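Local coordinates for protein bile salt hydrolase/transferase (Clostridium perfringens, PDB 2BJF) that hydrolyses the amide bond of glycine- and taurine-conjugated bile salts, releasing free bile acids, and can also act as a bile acid amine N-acyltransferase, at residues A[84-89]-A[176-181]; A[91-96]-A[127-132]; A[100-105]-A[140-145]. All blocks are in the same frame, centred on the assembly; numbering follows the deposited sequence.

Contact 1: residues A[84-89]-A[176-181]; sequences PVYVSY and SPTFDW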
# COMPACT_ATOMS: atom_id res chain seq x y z
N PRO A 84 -24.46 -3.09 0.19
CA PRO A 84 -25.05 -2.40 -0.96
C PRO A 84 -24.81 -3.09 -2.30
O PRO A 84 -25.60 -2.91 -3.23
CB PRO A 84 -24.36 -1.04 -0.94
CG PRO A 84 -23.04 -1.30 -0.31
CD PRO A 84 -23.27 -2.39 0.70
N VAL A 85 -23.73 -3.85 -2.40
CA VAL A 85 -23.41 -4.54 -3.64
C VAL A 85 -23.47 -6.04 -3.42
O VAL A 85 -23.07 -6.54 -2.37
CB VAL A 85 -22.02 -4.12 -4.20
CG1 VAL A 85 -21.91 -4.49 -5.67
CG2 VAL A 85 -21.79 -2.62 -4.02
N TYR A 86 -23.99 -6.74 -4.44
CA TYR A 86 -24.11 -8.21 -4.47
C TYR A 86 -25.34 -8.76 -3.74
O TYR A 86 -25.61 -9.96 -3.81
CB TYR A 86 -22.81 -8.91 -4.03
CG TYR A 86 -21.57 -8.41 -4.75
CD1 TYR A 86 -21.34 -8.72 -6.09
CD2 TYR A 86 -20.63 -7.61 -4.09
CE1 TYR A 86 -20.22 -8.24 -6.76
CE2 TYR A 86 -19.51 -7.13 -4.75
CZ TYR A 86 -19.30 -7.45 -6.08
OH TYR A 86 -18.19 -6.98 -6.73
N VAL A 87 -26.08 -7.89 -3.08
CA VAL A 87 -27.32 -8.27 -2.40
C VAL A 87 -28.47 -8.42 -3.40
O VAL A 87 -28.51 -7.73 -4.42
CB VAL A 87 -27.70 -7.25 -1.29
CG1 VAL A 87 -28.21 -5.93 -1.88
CG2 VAL A 87 -28.72 -7.85 -0.32
N SER A 88 -29.38 -9.35 -3.12
CA SER A 88 -30.58 -9.54 -3.93
C SER A 88 -31.72 -10.14 -3.10
O SER A 88 -31.63 -11.28 -2.64
CB SER A 88 -30.29 -10.42 -5.15
OG SER A 88 -31.46 -10.68 -5.89
N TYR A 89 -32.77 -9.35 -2.91
CA TYR A 89 -33.98 -9.81 -2.24
C TYR A 89 -35.05 -10.15 -3.28
O TYR A 89 -35.08 -9.54 -4.35
CB TYR A 89 -34.53 -8.75 -1.30
CG TYR A 89 -33.55 -8.15 -0.31
CD1 TYR A 89 -32.88 -8.95 0.62
CD2 TYR A 89 -33.33 -6.78 -0.27
CE1 TYR A 89 -31.99 -8.40 1.54
CE2 TYR A 89 -32.45 -6.21 0.64
CZ TYR A 89 -31.78 -7.03 1.54
OH TYR A 89 -30.91 -6.46 2.45
N SER A 176 -19.69 -4.88 1.73
CA SER A 176 -19.42 -5.53 0.44
C SER A 176 -17.92 -5.56 0.10
O SER A 176 -17.19 -4.66 0.51
CB SER A 176 -20.23 -4.87 -0.67
OG SER A 176 -21.62 -5.05 -0.46
N PRO A 177 -17.46 -6.57 -0.66
CA PRO A 177 -18.17 -7.69 -1.31
C PRO A 177 -18.61 -8.81 -0.37
O PRO A 177 -18.64 -8.63 0.85
CB PRO A 177 -17.14 -8.23 -2.32
CG PRO A 177 -15.95 -7.35 -2.24
CD PRO A 177 -16.01 -6.63 -0.94
N THR A 178 -18.95 -9.96 -0.95
CA THR A 178 -19.44 -11.12 -0.20
C THR A 178 -18.40 -11.66 0.79
O THR A 178 -17.20 -11.39 0.65
CB THR A 178 -19.90 -12.25 -1.14
OG1 THR A 178 -18.79 -12.68 -1.95
CG2 THR A 178 -21.04 -11.78 -2.05
N PHE A 179 -18.87 -12.42 1.77
CA PHE A 179 -18.01 -12.91 2.85
C PHE A 179 -16.85 -13.78 2.35
O PHE A 179 -15.72 -13.63 2.81
CB PHE A 179 -18.83 -13.65 3.91
CG PHE A 179 -18.03 -14.06 5.12
CD1 PHE A 179 -17.54 -13.10 6.00
CD2 PHE A 179 -17.78 -15.40 5.39
CE1 PHE A 179 -16.80 -13.47 7.13
CE2 PHE A 179 -17.04 -15.79 6.50
CZ PHE A 179 -16.55 -14.82 7.37
N ASP A 180 -17.14 -14.65 1.39
CA ASP A 180 -16.12 -15.52 0.81
C ASP A 180 -15.02 -14.72 0.10
O ASP A 180 -13.87 -15.16 0.05
CB ASP A 180 -16.74 -16.56 -0.13
CG ASP A 180 -17.56 -15.93 -1.25
OD1 ASP A 180 -18.51 -15.19 -0.95
OD2 ASP A 180 -17.25 -16.20 -2.43
N TRP A 181 -15.38 -13.56 -0.45
CA TRP A 181 -14.40 -12.67 -1.08
C TRP A 181 -13.39 -12.15 -0.05
O TRP A 181 -12.18 -12.16 -0.30
CB TRP A 181 -15.08 -11.50 -1.81
CG TRP A 181 -14.11 -10.67 -2.61
CD1 TRP A 181 -13.86 -10.77 -3.95
CD2 TRP A 181 -13.26 -9.63 -2.12
NE1 TRP A 181 -12.90 -9.85 -4.32
CE2 TRP A 181 -12.52 -9.14 -3.22
CE3 TRP A 181 -13.05 -9.05 -0.85
CZ2 TRP A 181 -11.58 -8.10 -3.09
CZ3 TRP A 181 -12.12 -8.03 -0.73
CH2 TRP A 181 -11.40 -7.56 -1.84
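Pro84 meets Ser176 at the start of the contact, its ring atom CD 3.3 Å from Ser176 OG. Pro84 also touches the bound taurine. Val85 supplies the polar link: Ser176 OG donates to Val85 O at 2.8 Å. The hydroxyl approaches in the plane of the carbonyl, on a lone pair of Val85 O, with a C=O...OG angle of 122°. Ser176 OG stands anti to its own carbonyl carbon (chi1 -65°), which turns the hydroxyl to this acceptor. Tyr86 comes next. Its ring runs beside Pro177 and points the same way, with Tyr86 CE2 3.6 Å from Pro177 CB. Val85 CG1 lies over one face of the Tyr86 ring, toward its rim. A cis peptide bond joins Ser176 to Pro177. Tyr86 CB reaches Thr178 CG2 at 3.9 Å. Thr178 holds the N-cap position, but its OG1 bonds Asp180 OD1 from above the carboxylate plane. Leu210 of a second subunit packs on Pro84, Val85, Tyr86 and Pro177. The contact thus joins the loop after strand 77-82 to the start of helix 179-186, where Phe179 rests on Val155 of strand 153-158 and Phe229 of helix 225-243.

Contact 2: residues A[91-96]-A[127-132]; sequences KEDIEG and NIVDIP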
# COMPACT_ATOMS: atom_id res chain seq x y z
N LYS A 91 -38.85 -9.99 -4.71
CA LYS A 91 -39.86 -8.93 -4.72
C LYS A 91 -41.11 -9.32 -3.93
O LYS A 91 -41.79 -8.46 -3.37
CB LYS A 91 -40.26 -8.57 -6.16
CG LYS A 91 -39.11 -8.06 -7.03
CD LYS A 91 -39.58 -7.64 -8.42
CE LYS A 91 -39.99 -8.83 -9.29
NZ LYS A 91 -38.85 -9.71 -9.66
N GLU A 92 -41.40 -10.62 -3.90
CA GLU A 92 -42.55 -11.15 -3.17
C GLU A 92 -42.18 -12.48 -2.50
O GLU A 92 -41.09 -13.00 -2.70
CB GLU A 92 -43.76 -11.32 -4.10
CG GLU A 92 -43.50 -12.07 -5.41
CD GLU A 92 -42.90 -11.19 -6.50
OE1 GLU A 92 -43.50 -10.14 -6.82
OE2 GLU A 92 -41.84 -11.55 -7.04
N ASP A 93 -43.10 -13.00 -1.68
CA ASP A 93 -42.92 -14.30 -1.02
C ASP A 93 -42.68 -15.41 -2.04
O ASP A 93 -43.33 -15.45 -3.09
CB ASP A 93 -44.14 -14.65 -0.17
CG ASP A 93 -44.24 -13.81 1.10
OD1 ASP A 93 -43.28 -13.07 1.43
OD2 ASP A 93 -45.28 -13.90 1.78
N ILE A 94 -41.74 -16.30 -1.73
CA ILE A 94 -41.49 -17.48 -2.55
C ILE A 94 -42.21 -18.68 -1.93
O ILE A 94 -42.00 -19.00 -0.75
CB ILE A 94 -39.98 -17.77 -2.72
CG1 ILE A 94 -39.29 -16.60 -3.43
CG2 ILE A 94 -39.75 -19.07 -3.49
CD1 ILE A 94 -37.78 -16.73 -3.55
N GLU A 95 -43.05 -19.33 -2.73
CA GLU A 95 -43.82 -20.50 -2.31
C GLU A 95 -42.92 -21.61 -1.77
O GLU A 95 -41.94 -21.99 -2.41
CB GLU A 95 -44.68 -21.00 -3.48
CG GLU A 95 -45.25 -22.42 -3.33
CD GLU A 95 -46.20 -22.57 -2.15
OE1 GLU A 95 -46.98 -21.63 -1.86
OE2 GLU A 95 -46.18 -23.65 -1.52
N GLY A 96 -43.27 -22.12 -0.59
CA GLY A 96 -42.54 -23.22 0.03
C GLY A 96 -41.38 -22.82 0.92
O GLY A 96 -40.76 -23.67 1.56
N ASN A 127 -35.96 -17.42 3.06
CA ASN A 127 -35.83 -16.46 1.98
C ASN A 127 -36.12 -15.06 2.50
O ASN A 127 -37.10 -14.85 3.20
CB ASN A 127 -36.79 -16.79 0.83
CG ASN A 127 -36.78 -15.74 -0.26
OD1 ASN A 127 -35.80 -15.58 -0.99
ND2 ASN A 127 -37.88 -15.00 -0.38
N ILE A 128 -35.25 -14.11 2.16
CA ILE A 128 -35.43 -12.73 2.60
C ILE A 128 -36.12 -11.92 1.49
O ILE A 128 -35.63 -11.84 0.37
CB ILE A 128 -34.10 -12.10 3.07
CG1 ILE A 128 -33.52 -12.94 4.22
CG2 ILE A 128 -34.33 -10.66 3.54
CD1 ILE A 128 -32.08 -12.63 4.57
N VAL A 129 -37.26 -11.33 1.84
CA VAL A 129 -38.12 -10.65 0.87
C VAL A 129 -38.17 -9.13 1.08
O VAL A 129 -38.23 -8.66 2.22
CB VAL A 129 -39.56 -11.28 0.86
CG1 VAL A 129 -40.19 -11.26 2.25
CG2 VAL A 129 -40.46 -10.59 -0.15
N ASP A 130 -38.12 -8.38 -0.02
CA ASP A 130 -38.10 -6.92 0.02
C ASP A 130 -39.50 -6.33 0.20
O ASP A 130 -40.01 -5.61 -0.67
CB ASP A 130 -37.42 -6.37 -1.24
CG ASP A 130 -36.95 -4.92 -1.09
OD1 ASP A 130 -37.07 -4.35 0.02
OD2 ASP A 130 -36.45 -4.36 -2.08
N ILE A 131 -40.12 -6.63 1.34
CA ILE A 131 -41.40 -6.04 1.72
C ILE A 131 -41.14 -4.76 2.51
O ILE A 131 -40.41 -4.79 3.50
CB ILE A 131 -42.26 -7.03 2.57
CG1 ILE A 131 -42.55 -8.33 1.81
CG2 ILE A 131 -43.57 -6.37 3.05
CD1 ILE A 131 -43.31 -8.18 0.49
N PRO A 132 -41.72 -3.63 2.06
CA PRO A 132 -41.55 -2.37 2.79
C PRO A 132 -42.16 -2.41 4.20
O PRO A 132 -43.22 -3.01 4.40
CB PRO A 132 -42.29 -1.35 1.92
CG PRO A 132 -43.24 -2.15 1.10
CD PRO A 132 -42.55 -3.45 0.86
O HOH W 1 -41.27 -5.83 -2.96
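The amide of Asn127 carries Ile94 on one of its faces. Ile94 CD1 sits 3.4 Å from Asn127 OD1 and 3.6 Å from Asn127 CG, so the methyl covers the group and does not merely touch its tip. The two side chains cross at about a right angle. Ile94 CG1 follows over the nitrogen, 3.7 Å from Asn127 ND2. Asn127 CG is anti to the backbone N (chi1 174°), which carries CG toward segment 91-96. The polar atoms of this amide are bonded elsewhere. ND2 donates to Ser90 OG and Asn99 OD1, and OD1 takes a weak bond from Gln158 NE2. These bonds would fix the rotation of the amide under Ile94.

The peptide group after Glu92 is a second flat surface. Val129 CG2 lies 3.5 Å from Glu92 C and 3.6 Å from Glu92 O, against the whole carbonyl. The other methyl, Val129 CG1, meets the carboxylate of Asp93 at 3.7 Å from OD1. It does so because the end of Asp93 bends back although the side chain starts out away from the strand. At Lys91 water takes over: one molecule donates to Lys91 O at 2.7 Å and to Asp130 O. No direct hydrogen bond joins the two segments. Ile131 CD1 packs loosely near Lys91 O.

Asp130 is the centre of an inverse gamma turn, closed by a weak bond from Ile131 N to Val129 O, where the chain leaves strand 126-129. That strand pairs in parallel with strand 98-101, and two helices link them in a beta-alpha-beta crossover. The contact is surface packing of an exposed loop over the second strand of this unit, away from the annotated sites.

Contact 3: residues A[100-105]-A[140-145]; sequences IPVYNF and TTLHWM. With DXC ((3alpha,5beta,12alpha)-3,12-dihydroxycholan-24-oic acid), chain B.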
# COMPACT_ATOMS: atom_id res chain seq x y z
N ILE A 100 -39.03 -14.02 5.10
CA ILE A 100 -38.76 -13.03 6.14
C ILE A 100 -38.50 -11.67 5.50
O ILE A 100 -37.57 -11.53 4.69
CB ILE A 100 -37.53 -13.43 6.99
CG1 ILE A 100 -37.61 -14.90 7.42
CG2 ILE A 100 -37.39 -12.52 8.21
CD1 ILE A 100 -36.26 -15.59 7.54
N PRO A 101 -39.32 -10.66 5.83
CA PRO A 101 -39.08 -9.30 5.34
C PRO A 101 -37.75 -8.76 5.84
O PRO A 101 -37.36 -9.04 6.98
CB PRO A 101 -40.24 -8.50 5.93
CG PRO A 101 -41.29 -9.51 6.25
CD PRO A 101 -40.53 -10.72 6.68
N VAL A 102 -37.05 -8.00 4.99
CA VAL A 102 -35.72 -7.47 5.31
C VAL A 102 -35.68 -6.76 6.67
O VAL A 102 -34.81 -7.04 7.50
CB VAL A 102 -35.18 -6.53 4.20
CG1 VAL A 102 -33.74 -6.13 4.49
CG2 VAL A 102 -35.28 -7.18 2.84
N TYR A 103 -36.63 -5.84 6.88
CA TYR A 103 -36.69 -5.04 8.11
C TYR A 103 -36.90 -5.88 9.37
O TYR A 103 -36.58 -5.43 10.48
CB TYR A 103 -37.80 -3.98 8.00
CG TYR A 103 -39.21 -4.56 7.94
CD1 TYR A 103 -39.89 -4.90 9.11
CD2 TYR A 103 -39.85 -4.75 6.72
CE1 TYR A 103 -41.18 -5.44 9.06
CE2 TYR A 103 -41.13 -5.28 6.66
CZ TYR A 103 -41.79 -5.62 7.83
OH TYR A 103 -43.06 -6.15 7.78
N ASN A 104 -37.43 -7.09 9.21
CA ASN A 104 -37.81 -7.94 10.34
C ASN A 104 -36.83 -9.09 10.62
O ASN A 104 -37.00 -9.81 11.61
CB ASN A 104 -39.23 -8.49 10.14
CG ASN A 104 -39.88 -8.91 11.46
OD1 ASN A 104 -39.85 -8.17 12.44
ND2 ASN A 104 -40.49 -10.09 11.47
N PHE A 105 -35.81 -9.25 9.78
CA PHE A 105 -34.90 -10.39 9.90
C PHE A 105 -34.20 -10.48 11.26
O PHE A 105 -34.17 -11.54 11.88
CB PHE A 105 -33.87 -10.42 8.77
CG PHE A 105 -32.97 -11.63 8.81
CD1 PHE A 105 -33.38 -12.83 8.24
CD2 PHE A 105 -31.73 -11.58 9.44
CE1 PHE A 105 -32.56 -13.96 8.28
CE2 PHE A 105 -30.90 -12.70 9.48
CZ PHE A 105 -31.32 -13.89 8.90
N THR A 140 -33.25 -1.14 3.57
CA THR A 140 -31.80 -1.00 3.57
C THR A 140 -31.17 -2.30 3.08
O THR A 140 -31.63 -3.39 3.44
CB THR A 140 -31.27 -0.63 4.98
OG1 THR A 140 -32.01 0.48 5.49
CG2 THR A 140 -29.79 -0.28 4.94
N THR A 141 -30.14 -2.18 2.25
CA THR A 141 -29.37 -3.34 1.78
C THR A 141 -28.52 -3.86 2.93
O THR A 141 -27.67 -3.14 3.46
CB THR A 141 -28.48 -2.97 0.59
OG1 THR A 141 -27.68 -1.83 0.92
CG2 THR A 141 -29.33 -2.64 -0.64
N LEU A 142 -28.75 -5.11 3.32
CA LEU A 142 -28.17 -5.66 4.54
C LEU A 142 -27.63 -7.08 4.41
O LEU A 142 -28.12 -7.88 3.61
CB LEU A 142 -29.20 -5.65 5.67
CG LEU A 142 -29.77 -4.33 6.19
CD1 LEU A 142 -31.07 -4.60 6.94
CD2 LEU A 142 -28.78 -3.58 7.07
N HIS A 143 -26.60 -7.36 5.20
CA HIS A 143 -26.22 -8.72 5.56
C HIS A 143 -26.05 -8.80 7.08
O HIS A 143 -25.92 -7.77 7.74
CB HIS A 143 -25.00 -9.22 4.77
CG HIS A 143 -23.72 -8.50 5.06
ND1 HIS A 143 -22.49 -9.01 4.70
CD2 HIS A 143 -23.47 -7.31 5.67
CE1 HIS A 143 -21.54 -8.17 5.07
NE2 HIS A 143 -22.11 -7.13 5.66
N TRP A 144 -26.06 -10.02 7.62
CA TRP A 144 -26.13 -10.19 9.07
C TRP A 144 -25.03 -11.08 9.62
O TRP A 144 -24.63 -12.06 8.99
CB TRP A 144 -27.50 -10.75 9.48
CG TRP A 144 -28.66 -9.85 9.15
CD1 TRP A 144 -29.26 -8.95 9.97
CD2 TRP A 144 -29.35 -9.77 7.89
NE1 TRP A 144 -30.29 -8.32 9.32
CE2 TRP A 144 -30.36 -8.80 8.04
CE3 TRP A 144 -29.21 -10.43 6.66
CZ2 TRP A 144 -31.24 -8.47 6.99
CZ3 TRP A 144 -30.07 -10.10 5.63
CH2 TRP A 144 -31.08 -9.12 5.80
N MET A 145 -24.54 -10.72 10.81
CA MET A 145 -23.67 -11.59 11.59
C MET A 145 -24.43 -12.06 12.82
O MET A 145 -25.09 -11.27 13.50
CB MET A 145 -22.39 -10.87 11.99
CG MET A 145 -21.37 -11.76 12.69
SD MET A 145 -19.78 -10.95 12.91
CE MET A 145 -18.95 -12.11 13.99
C1 DXC B . -35.99 3.36 5.40
C2 DXC B . -36.12 1.87 5.68
C3 DXC B . -36.75 1.55 7.04
C4 DXC B . -36.09 2.28 8.22
C5 DXC B . -35.97 3.77 7.89
C6 DXC B . -35.28 4.06 6.56
C7 DXC B . -36.79 0.02 7.24
C8 DXC B . -35.44 -0.59 7.59
C9 DXC B . -34.69 0.15 8.70
C10 DXC B . -34.69 1.68 8.50
C11 DXC B . -33.22 -0.29 8.75
C12 DXC B . -32.39 0.36 9.86
C13 DXC B . -32.44 1.89 9.71
C14 DXC B . -33.88 2.40 9.59
C15 DXC B . -32.87 -1.77 8.78
C16 DXC B . -31.42 -1.78 9.26
C17 DXC B . -31.05 -0.32 9.58
C18 DXC B . -36.98 2.17 9.46
C19 DXC B . -29.88 -0.22 10.59
O1 DXC B . -31.66 2.33 8.59
O2 DXC B . -35.25 3.56 4.20
C20 DXC B . -32.92 -0.01 11.26
C21 DXC B . -28.58 -0.79 10.02
C22 DXC B . -28.12 -0.06 8.75
C23 DXC B . -26.63 -0.21 8.51
O3 DXC B . -25.91 -0.74 9.38
O4 DXC B . -26.18 0.21 7.42
C24 DXC B . -29.62 1.19 11.13
O HOH W 2 -33.15 -6.92 9.79
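Phe105 and Trp144 cross obliquely. The Phe105 ring and the six-membered ring of Trp144 have centroids 4.3 Å apart and planes at 43°. Phe105 CD2 comes nearest, over the centre of the indole, 3.4 Å from Trp144 CD2. Phe105 CE2 follows toward Trp144 CG, while Phe105 CB comes near Trp144 CZ2. Phe105 CG is anti to the backbone N (chi1 -176°), which carries CG toward the strand. Leu142 CB lies over the opposite face of the indole, toward the rim. The indole is therefore held between Phe105 and Leu142.

Leu142 and Trp144 are two residues apart on strand 142-147, and both point toward segment 100-105. His143, between them, points away and stacks on Phe83. Phe105 belongs to helix 105-112 and also touches Val156 of strand 153-158. Packing of this helix on the antiparallel sheet is consistent with the layered alpha-beta-beta-alpha fold of Ntn hydrolases.

Val102 packs beside the indole. Its CG1 touches Thr140 O at 3.6 Å and Leu142 CD1 at 3.9 Å, and Trp144 CH2 is a little farther off. The Val102 and Leu142 side chains are likewise inclined to each other. One water joins the polar atoms: it donates to Val102 O at 2.8 Å and accepts from Trp144 NE1 at 3.2 Å. This gives the buried indole N-H a partner.

The next layer is deoxycholate. Leu142 CD1 packs on its C16 at 3.7 Å, and Leu142 CD2 adds contact with C16 and C22. Thr140 OG1 approaches C11 of the steroid, and Tyr103 CB lies near C7 and C8.

In the fold
Contact 3 lies between the other two, its centre about 13 Å from that of contact 1 and about 12 Å from that of contact 2. Tyr89 of segment 84-89 ties it to contact 1: Tyr89 OH is 2.7 Å from Leu142 N, a probable hydrogen bond. The parallel strands tie it to contact 2, with Asn127 O 2.8 Å from Ile100 N, and Ile128 CD1 packs on Trp144 CZ3 at 3.4 Å. Contact 1 borders the taurine end of the site; the side chain of Pro84 is about 9 Å from that of the nucleophile Cys2. Contact 3 lines the deoxycholate pocket. Contact 2 stays outside, the side chain of Asp130 about 8 Å from deoxycholate.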